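PDB 5IMY: vaginolysin from Gardnerella vaginalis, which probably binds cholesterol in host membranes and acts as a pore-forming, cell-lysing toxin of the cholesterol-dependent cytolysin family. Local coordinates for residues 26-31 and 241-246; 40-45 and 184-189. All coordinates share one frame; numbering follows the deposited sequence.

Contact 1 of 2, residues 26-31 and 241-246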
ATOM      1  N   ASN A  26      46.427  22.056  31.027  1.00 49.52           N
ATOM      2  CA  ASN A  26      46.294  20.827  30.252  1.00 48.76           C
ATOM      3  C   ASN A  26      45.420  19.808  30.972  1.00 49.13           C
ATOM      4  O   ASN A  26      44.649  19.081  30.336  1.00 49.84           O
ATOM      5  CB  ASN A  26      47.674  20.237  29.966  1.00 43.33           C
ATOM      6  CG  ASN A  26      48.220  20.652  28.614  1.00 47.05           C
ATOM      7  OD1 ASN A  26      47.466  20.997  27.706  1.00 50.03           O
ATOM      8  ND2 ASN A  26      49.540  20.610  28.470  1.00 41.41           N
ATOM      9  N   ASN A  27      45.529  19.732  32.300  1.00 45.04           N
ATOM     10  CA  ASN A  27      44.719  18.775  33.047  1.00 48.52           C
ATOM     11  C   ASN A  27      43.256  19.194  33.073  1.00 45.77           C
ATOM     12  O   ASN A  27      42.360  18.344  33.036  1.00 51.34           O
ATOM     13  CB  ASN A  27      45.259  18.625  34.470  1.00 53.94           C
ATOM     14  CG  ASN A  27      46.518  17.782  34.530  1.00 49.55           C
ATOM     15  OD1 ASN A  27      46.769  16.955  33.655  1.00 55.16           O
ATOM     16  ND2 ASN A  27      47.313  17.984  35.573  1.00 57.56           N
ATOM     17  N   TYR A  28      42.991  20.501  33.137  1.00 42.48           N
ATOM     18  CA  TYR A  28      41.608  20.966  33.162  1.00 47.82           C
ATOM     19  C   TYR A  28      40.904  20.676  31.842  1.00 41.49           C
ATOM     20  O   TYR A  28      39.752  20.226  31.835  1.00 40.18           O
ATOM     21  CB  TYR A  28      41.563  22.461  33.477  1.00 41.44           C
ATOM     22  CG  TYR A  28      40.175  23.052  33.410  1.00 37.04           C
ATOM     23  CD1 TYR A  28      39.222  22.745  34.372  1.00 41.50           C
ATOM     24  CD2 TYR A  28      39.816  23.918  32.386  1.00 39.79           C
ATOM     25  CE1 TYR A  28      37.950  23.280  34.315  1.00 43.71           C
ATOM     26  CE2 TYR A  28      38.547  24.461  32.320  1.00 43.43           C
ATOM     27  CZ  TYR A  28      37.617  24.137  33.288  1.00 45.41           C
ATOM     28  OH  TYR A  28      36.352  24.673  33.231  1.00 44.28           O
ATOM     29  N   LEU A  29      41.577  20.920  30.716  1.00 38.18           N
ATOM     30  CA  LEU A  29      40.954  20.675  29.420  1.00 43.22           C
ATOM     31  C   LEU A  29      40.842  19.186  29.122  1.00 43.61           C
ATOM     32  O   LEU A  29      39.897  18.760  28.451  1.00 41.62           O
ATOM     33  CB  LEU A  29      41.745  21.379  28.316  1.00 34.72           C
ATOM     34  CG  LEU A  29      41.935  22.890  28.478  1.00 33.05           C
ATOM     35  CD1 LEU A  29      42.676  23.460  27.279  1.00 44.89           C
ATOM     36  CD2 LEU A  29      40.604  23.603  28.674  1.00 33.08           C
ATOM     37  N   TRP A  30      41.792  18.382  29.606  1.00 46.82           N
ATOM     38  CA  TRP A  30      41.731  16.941  29.382  1.00 46.08           C
ATOM     39  C   TRP A  30      40.663  16.280  30.241  1.00 47.91           C
ATOM     40  O   TRP A  30      40.044  15.299  29.810  1.00 53.28           O
ATOM     41  CB  TRP A  30      43.091  16.305  29.672  1.00 46.62           C
ATOM     42  CG  TRP A  30      44.089  16.412  28.558  1.00 42.85           C
ATOM     43  CD1 TRP A  30      43.829  16.444  27.218  1.00 39.31           C
ATOM     44  CD2 TRP A  30      45.511  16.498  28.692  1.00 46.30           C
ATOM     45  NE1 TRP A  30      45.001  16.540  26.511  1.00 40.90           N
ATOM     46  CE2 TRP A  30      46.050  16.579  27.392  1.00 46.46           C
ATOM     47  CE3 TRP A  30      46.383  16.514  29.785  1.00 43.78           C
ATOM     48  CZ2 TRP A  30      47.420  16.675  27.157  1.00 45.89           C
ATOM     49  CZ3 TRP A  30      47.742  16.608  29.549  1.00 43.64           C
ATOM     50  CH2 TRP A  30      48.247  16.689  28.246  1.00 43.57           C
ATOM     51  N   ASP A  31      40.432  16.790  31.448  1.00 49.05           N
ATOM     52  CA  ASP A  31      39.529  16.162  32.401  1.00 50.51           C
ATOM     53  C   ASP A  31      38.098  16.677  32.297  1.00 45.65           C
ATOM     54  O   ASP A  31      37.275  16.352  33.159  1.00 41.24           O
ATOM     55  CB  ASP A  31      40.050  16.362  33.825  1.00 55.07           C
ATOM     56  CG  ASP A  31      41.422  15.753  34.034  1.00 63.27           C
ATOM     57  OD1 ASP A  31      41.873  14.983  33.159  1.00 70.99           O
ATOM     58  OD2 ASP A  31      42.048  16.039  35.077  1.00 59.97           O
ATOM     59  N   SER A 241      40.990  31.005  34.237  1.00 62.52           N
ATOM     60  CA  SER A 241      40.677  32.003  33.217  1.00 58.98           C
ATOM     61  C   SER A 241      39.580  31.517  32.281  1.00 58.82           C
ATOM     62  O   SER A 241      38.800  32.324  31.764  1.00 51.58           O
ATOM     63  CB  SER A 241      41.934  32.345  32.419  1.00 61.70           C
ATOM     64  OG  SER A 241      42.171  33.742  32.408  1.00 74.12           O
ATOM     65  N   LEU A 242      39.507  30.207  32.047  1.00 53.54           N
ATOM     66  CA  LEU A 242      38.484  29.623  31.191  1.00 49.37           C
ATOM     67  C   LEU A 242      37.244  29.226  31.984  1.00 47.99           C
ATOM     68  O   LEU A 242      36.119  29.513  31.561  1.00 49.16           O
ATOM     69  CB  LEU A 242      39.061  28.412  30.452  1.00 46.49           C
ATOM     70  CG  LEU A 242      39.882  28.709  29.190  1.00 48.10           C
ATOM     71  CD1 LEU A 242      40.732  29.968  29.330  1.00 43.50           C
ATOM     72  CD2 LEU A 242      40.763  27.519  28.872  1.00 48.05           C
ATOM     73  N   LYS A 243      37.434  28.563  33.129  1.00 47.08           N
ATOM     74  CA  LYS A 243      36.323  28.247  34.021  1.00 51.38           C
ATOM     75  C   LYS A 243      35.400  29.447  34.175  1.00 49.66           C
ATOM     76  O   LYS A 243      34.188  29.350  33.952  1.00 50.20           O
ATOM     77  CB  LYS A 243      36.870  27.799  35.380  1.00 54.13           C
ATOM     78  CG  LYS A 243      35.845  27.679  36.505  1.00 60.15           C
ATOM     79  CD  LYS A 243      35.022  26.405  36.403  1.00 61.67           C
ATOM     80  CE  LYS A 243      34.249  26.146  37.690  1.00 68.56           C
ATOM     81  NZ  LYS A 243      35.140  26.044  38.885  1.00 68.74           N
ATOM     82  N   ASN A 244      35.963  30.588  34.564  1.00 45.69           N
ATOM     83  CA  ASN A 244      35.247  31.853  34.475  1.00 52.47           C
ATOM     84  C   ASN A 244      35.258  32.282  33.015  1.00 55.96           C
ATOM     85  O   ASN A 244      36.331  32.413  32.421  1.00 62.76           O
ATOM     86  CB  ASN A 244      35.892  32.921  35.357  1.00 65.14           C
ATOM     87  CG  ASN A 244      36.597  32.339  36.568  1.00 60.13           C
ATOM     88  OD1 ASN A 244      35.969  32.025  37.579  1.00 60.13           O
ATOM     89  ND2 ASN A 244      37.914  32.202  36.472  1.00 62.83           N
ATOM     90  N   ARG A 245      34.066  32.503  32.455  1.00 58.02           N
ATOM     91  CA  ARG A 245      33.805  32.705  31.027  1.00 53.72           C
ATOM     92  C   ARG A 245      32.893  31.598  30.519  1.00 47.27           C
ATOM     93  O   ARG A 245      32.362  31.686  29.409  1.00 46.34           O
ATOM     94  CB  ARG A 245      35.071  32.743  30.167  1.00 50.51           C
ATOM     95  CG  ARG A 245      35.833  34.059  30.249  1.00 56.68           C
ATOM     96  CD  ARG A 245      37.004  34.066  29.288  1.00 59.38           C
ATOM     97  NE  ARG A 245      37.893  35.193  29.540  1.00 61.25           N
ATOM     98  CZ  ARG A 245      37.583  36.461  29.284  1.00 65.43           C
ATOM     99  NH1 ARG A 245      36.399  36.771  28.772  1.00 60.59           N
ATOM    100  NH2 ARG A 245      38.458  37.420  29.549  1.00 81.27           N
ATOM    101  N   GLY A 246      32.717  30.550  31.318  1.00 45.34           N
ATOM    102  CA  GLY A 246      31.794  29.491  30.973  1.00 48.37           C
ATOM    103  C   GLY A 246      32.361  28.400  30.098  1.00 46.05           C
ATOM    104  O   GLY A 246      31.614  27.793  29.323  1.00 45.22           O
TER
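Tyr28 and Leu29, neighbours on helix 22-30, meet Leu242 and Lys243, the last two residues of the short helix 240-243, in a small patch that buries 152 Å² in all. Most of the contact is apolar. The methyl CD2 of Leu29 touches CD2 of Leu242 at 3.9 Å, one branch from each leucine, with the two side chains crossing at about a right angle. Next to this pair the phenol ring of Tyr28 comes up obliquely to the second helix, and its CE2 approaches Leu242 CB more loosely, at 4.4 Å. With CG anti to the backbone N (chi1 175°), the ring of Tyr28 is thrown outward across the gap between the helices. Its OH therefore settles against Lys243, 3.7 Å from CA and 3.8 Å from CB, while the amino end of that lysine leads away from helix 22-30.

The polar part is supplied by the backbone just beyond the second helix, where Tyr28 OH donates a hydrogen bond to Val247 O. A Schellman motif ends helix 240-243 and brings the chain round: Gly246 N bonds to Lys243 O at 3.2 Å and Val247 N to Leu242 O, with Gly246, at positive phi, as the C-prime residue. A few residues before each segment, Cys18 and Cys236 have been seen joined by a disulfide in a structure of this protein, which would link the same two regions covalently. The chemistry implies a division of labour: the leucines close the buried side without directional demands, whereas the single phenol bond to a turn carbonyl holds the hydroxyl end of the ring at the turn, restrains the side chain's rotation and ties helix 22-30 to the capped end of its partner.

Contact 2 of 2, residues 40-45 and 184-189; sequences LARHGE and FGADFA
NH2 of Arg42 reaches from strand 41-43 to the turn that follows helix 177-184, where it is hydrogen-bonded to Lys181 O in the last turn of that helix. The same nitrogen lies 3.3 Å from Ala186 N, but both are donors, so this approach is packing and not a bond. It also passes 3.8 Å from Gly185 C.

The rest of the guanidinium is used as a flat surface. Ala186 CB sits over the centre of one face, 3.7 Å from Arg42 CZ, and Ala186 CA lies 3.9 Å from NH1. The arginine starts out extended, with CG anti to the backbone N (chi1 173°), and then bends at chi3 (54°), which turns the flat group so that a face meets the methyl while NH2 reaches the helix end.

The opposing surface is shaped by a type I turn from Gly185 to Phe188, closed by Phe188 N bonding to Gly185 O at 2.9 Å. Gly185 leaves the helix at positive phi, and Ala186 then points its CB at the arginine. Arg42 is also paired through its backbone with Gln364 and Asn366, which holds its strand parallel to the long strand 363-389.

By homology with other cholesterol-dependent cytolysins, helix 177-184 and this turn probably belong to one of the helical clusters that refold into transmembrane hairpins, and the long strand to the elongated connecting domain. A cation beside carbonyls at a helix C-terminus should be electrostatically favourable. Made of a bond to a main-chain carbonyl and a methyl laid on a guanidinium face, such a hold is modest and surface-level, consistent with an interface that has to separate.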
ATOM      1  N   LEU A  40      25.871  18.711  21.530  1.00 42.07           N
ATOM      2  CA  LEU A  40      25.629  19.493  20.323  1.00 40.48           C
ATOM      3  C   LEU A  40      24.402  18.995  19.566  1.00 40.05           C
ATOM      4  O   LEU A  40      24.300  19.175  18.351  1.00 45.94           O
ATOM      5  CB  LEU A  40      26.861  19.470  19.416  1.00 38.77           C
ATOM      6  CG  LEU A  40      28.042  20.345  19.843  1.00 37.98           C
ATOM      7  CD1 LEU A  40      29.265  20.033  18.997  1.00 39.88           C
ATOM      8  CD2 LEU A  40      27.687  21.821  19.743  1.00 40.12           C
ATOM      9  N   ALA A  41      23.458  18.376  20.269  1.00 46.30           N
ATOM     10  CA  ALA A  41      22.245  17.869  19.644  1.00 48.18           C
ATOM     11  C   ALA A  41      21.124  18.896  19.735  1.00 46.57           C
ATOM     12  O   ALA A  41      20.959  19.567  20.758  1.00 46.68           O
ATOM     13  CB  ALA A  41      21.807  16.559  20.303  1.00 53.77           C
ATOM     14  N   ARG A  42      20.358  19.012  18.653  1.00 56.51           N
ATOM     15  CA  ARG A  42      19.220  19.914  18.571  1.00 54.41           C
ATOM     16  C   ARG A  42      17.952  19.098  18.351  1.00 60.91           C
ATOM     17  O   ARG A  42      17.983  18.030  17.733  1.00 62.30           O
ATOM     18  CB  ARG A  42      19.412  20.935  17.434  1.00 55.61           C
ATOM     19  CG  ARG A  42      18.209  21.827  17.153  1.00 67.66           C
ATOM     20  CD  ARG A  42      18.613  23.082  16.377  1.00 63.44           C
ATOM     21  NE  ARG A  42      19.348  22.780  15.147  1.00 59.66           N
ATOM     22  CZ  ARG A  42      18.809  22.720  13.929  1.00 60.13           C
ATOM     23  NH1 ARG A  42      17.514  22.939  13.745  1.00 53.94           N
ATOM     24  NH2 ARG A  42      19.577  22.441  12.883  1.00 45.82           N
ATOM     25  N   HIS A  43      16.834  19.601  18.875  1.00 63.33           N
ATOM     26  CA  HIS A  43      15.561  18.892  18.808  1.00 62.51           C
ATOM     27  C   HIS A  43      14.461  19.860  18.405  1.00 64.09           C
ATOM     28  O   HIS A  43      14.316  20.926  19.011  1.00 68.93           O
ATOM     29  CB  HIS A  43      15.222  18.234  20.151  1.00 72.12           C
ATOM     30  CG  HIS A  43      16.145  17.119  20.531  1.00 83.73           C
ATOM     31  ND1 HIS A  43      17.348  17.331  21.170  1.00 82.92           N
ATOM     32  CD2 HIS A  43      16.042  15.779  20.361  1.00 89.07           C
ATOM     33  CE1 HIS A  43      17.946  16.170  21.377  1.00 78.96           C
ATOM     34  NE2 HIS A  43      17.174  15.213  20.895  1.00 91.47           N
ATOM     35  N   GLY A  44      13.688  19.484  17.394  1.00 66.71           N
ATOM     36  CA  GLY A  44      12.597  20.300  16.891  1.00 60.69           C
ATOM     37  C   GLY A  44      11.271  19.964  17.536  1.00 62.51           C
ATOM     38  O   GLY A  44      11.205  19.503  18.680  1.00 54.58           O
ATOM     39  N   GLU A  45      10.195  20.197  16.788  1.00 62.56           N
ATOM     40  CA  GLU A  45       8.856  19.945  17.294  1.00 59.83           C
ATOM     41  C   GLU A  45       8.556  18.449  17.307  1.00 51.34           C
ATOM     42  O   GLU A  45       9.204  17.649  16.627  1.00 49.07           O
ATOM     43  CB  GLU A  45       7.808  20.669  16.446  1.00 51.89           C
ATOM     44  CG  GLU A  45       7.715  20.172  15.006  1.00 56.85           C
ATOM     45  CD  GLU A  45       6.539  20.771  14.259  1.00 61.37           C
ATOM     46  OE1 GLU A  45       5.428  20.813  14.832  1.00 58.08           O
ATOM     47  OE2 GLU A  45       6.724  21.204  13.101  1.00 60.33           O
ATOM     48  N   PHE A 184      19.504  21.264   6.771  1.00 33.23           N
ATOM     49  CA  PHE A 184      20.407  22.250   6.192  1.00 34.99           C
ATOM     50  C   PHE A 184      20.909  23.288   7.187  1.00 33.16           C
ATOM     51  O   PHE A 184      21.728  24.132   6.812  1.00 37.82           O
ATOM     52  CB  PHE A 184      19.715  22.962   5.025  1.00 35.09           C
ATOM     53  CG  PHE A 184      19.451  22.073   3.841  1.00 38.80           C
ATOM     54  CD1 PHE A 184      20.464  21.296   3.303  1.00 33.45           C
ATOM     55  CD2 PHE A 184      18.192  22.012   3.271  1.00 38.85           C
ATOM     56  CE1 PHE A 184      20.225  20.477   2.216  1.00 41.59           C
ATOM     57  CE2 PHE A 184      17.948  21.195   2.184  1.00 30.92           C
ATOM     58  CZ  PHE A 184      18.967  20.426   1.657  1.00 35.06           C
ATOM     59  N   GLY A 185      20.448  23.257   8.435  1.00 38.82           N
ATOM     60  CA  GLY A 185      20.954  24.170   9.440  1.00 40.58           C
ATOM     61  C   GLY A 185      19.876  25.006  10.097  1.00 41.87           C
ATOM     62  O   GLY A 185      18.877  25.362   9.465  1.00 41.03           O
ATOM     63  N   ALA A 186      20.079  25.331  11.376  1.00 38.38           N
ATOM     64  CA  ALA A 186      19.090  26.093  12.129  1.00 39.32           C
ATOM     65  C   ALA A 186      18.750  27.420  11.468  1.00 39.18           C
ATOM     66  O   ALA A 186      17.686  27.983  11.749  1.00 43.93           O
ATOM     67  CB  ALA A 186      19.597  26.345  13.547  1.00 49.04           C
ATOM     68  N   ASP A 187      19.624  27.938  10.605  1.00 39.28           N
ATOM     69  CA  ASP A 187      19.403  29.211   9.932  1.00 44.77           C
ATOM     70  C   ASP A 187      18.984  29.035   8.474  1.00 44.66           C
ATOM     71  O   ASP A 187      19.201  29.938   7.659  1.00 47.40           O
ATOM     72  CB  ASP A 187      20.660  30.077  10.018  1.00 45.11           C
ATOM     73  CG  ASP A 187      21.866  29.424   9.371  1.00 44.94           C
ATOM     74  OD1 ASP A 187      21.857  28.185   9.210  1.00 46.81           O
ATOM     75  OD2 ASP A 187      22.823  30.147   9.027  1.00 50.05           O
ATOM     76  N   PHE A 188      18.382  27.893   8.125  1.00 44.73           N
ATOM     77  CA  PHE A 188      17.925  27.699   6.750  1.00 44.97           C
ATOM     78  C   PHE A 188      16.864  28.725   6.383  1.00 45.02           C
ATOM     79  O   PHE A 188      16.969  29.402   5.355  1.00 53.90           O
ATOM     80  CB  PHE A 188      17.388  26.285   6.548  1.00 44.37           C
ATOM     81  CG  PHE A 188      16.861  26.045   5.160  1.00 46.67           C
ATOM     82  CD1 PHE A 188      17.734  25.844   4.105  1.00 43.46           C
ATOM     83  CD2 PHE A 188      15.499  26.044   4.909  1.00 48.37           C
ATOM     84  CE1 PHE A 188      17.257  25.634   2.823  1.00 44.51           C
ATOM     85  CE2 PHE A 188      15.017  25.833   3.630  1.00 48.15           C
ATOM     86  CZ  PHE A 188      15.897  25.628   2.587  1.00 48.43           C
ATOM     87  N   ALA A 189      15.823  28.845   7.206  1.00 42.22           N
ATOM     88  CA  ALA A 189      14.977  30.026   7.144  1.00 45.78           C
ATOM     89  C   ALA A 189      15.870  31.257   7.186  1.00 58.20           C
ATOM     90  O   ALA A 189      16.887  31.268   7.882  1.00 63.38           O
ATOM     91  CB  ALA A 189      13.983  30.033   8.306  1.00 42.30           C
TER

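How the contacts relate
Contacts 1 and 2 lie on the same side of the chain's centre, their centres about 28 Å apart and their nearest atoms about 12 Å apart. Helix 22-30 and strand 41-43 follow one another in sequence, and contact 2 is nested within the loop that contact 1 closes. They share no element. Contact 1, though remote at about 41 Å from the chain centre, is partly buried and mostly apolar, with a tyrosine and two leucines; contact 2, only about 17 Å from that centre, is a surface contact carried by one charged side chain. In both, an N-terminal side chain meets a main-chain carbonyl near a helix C-terminus, a phenol in one, a cation in the other.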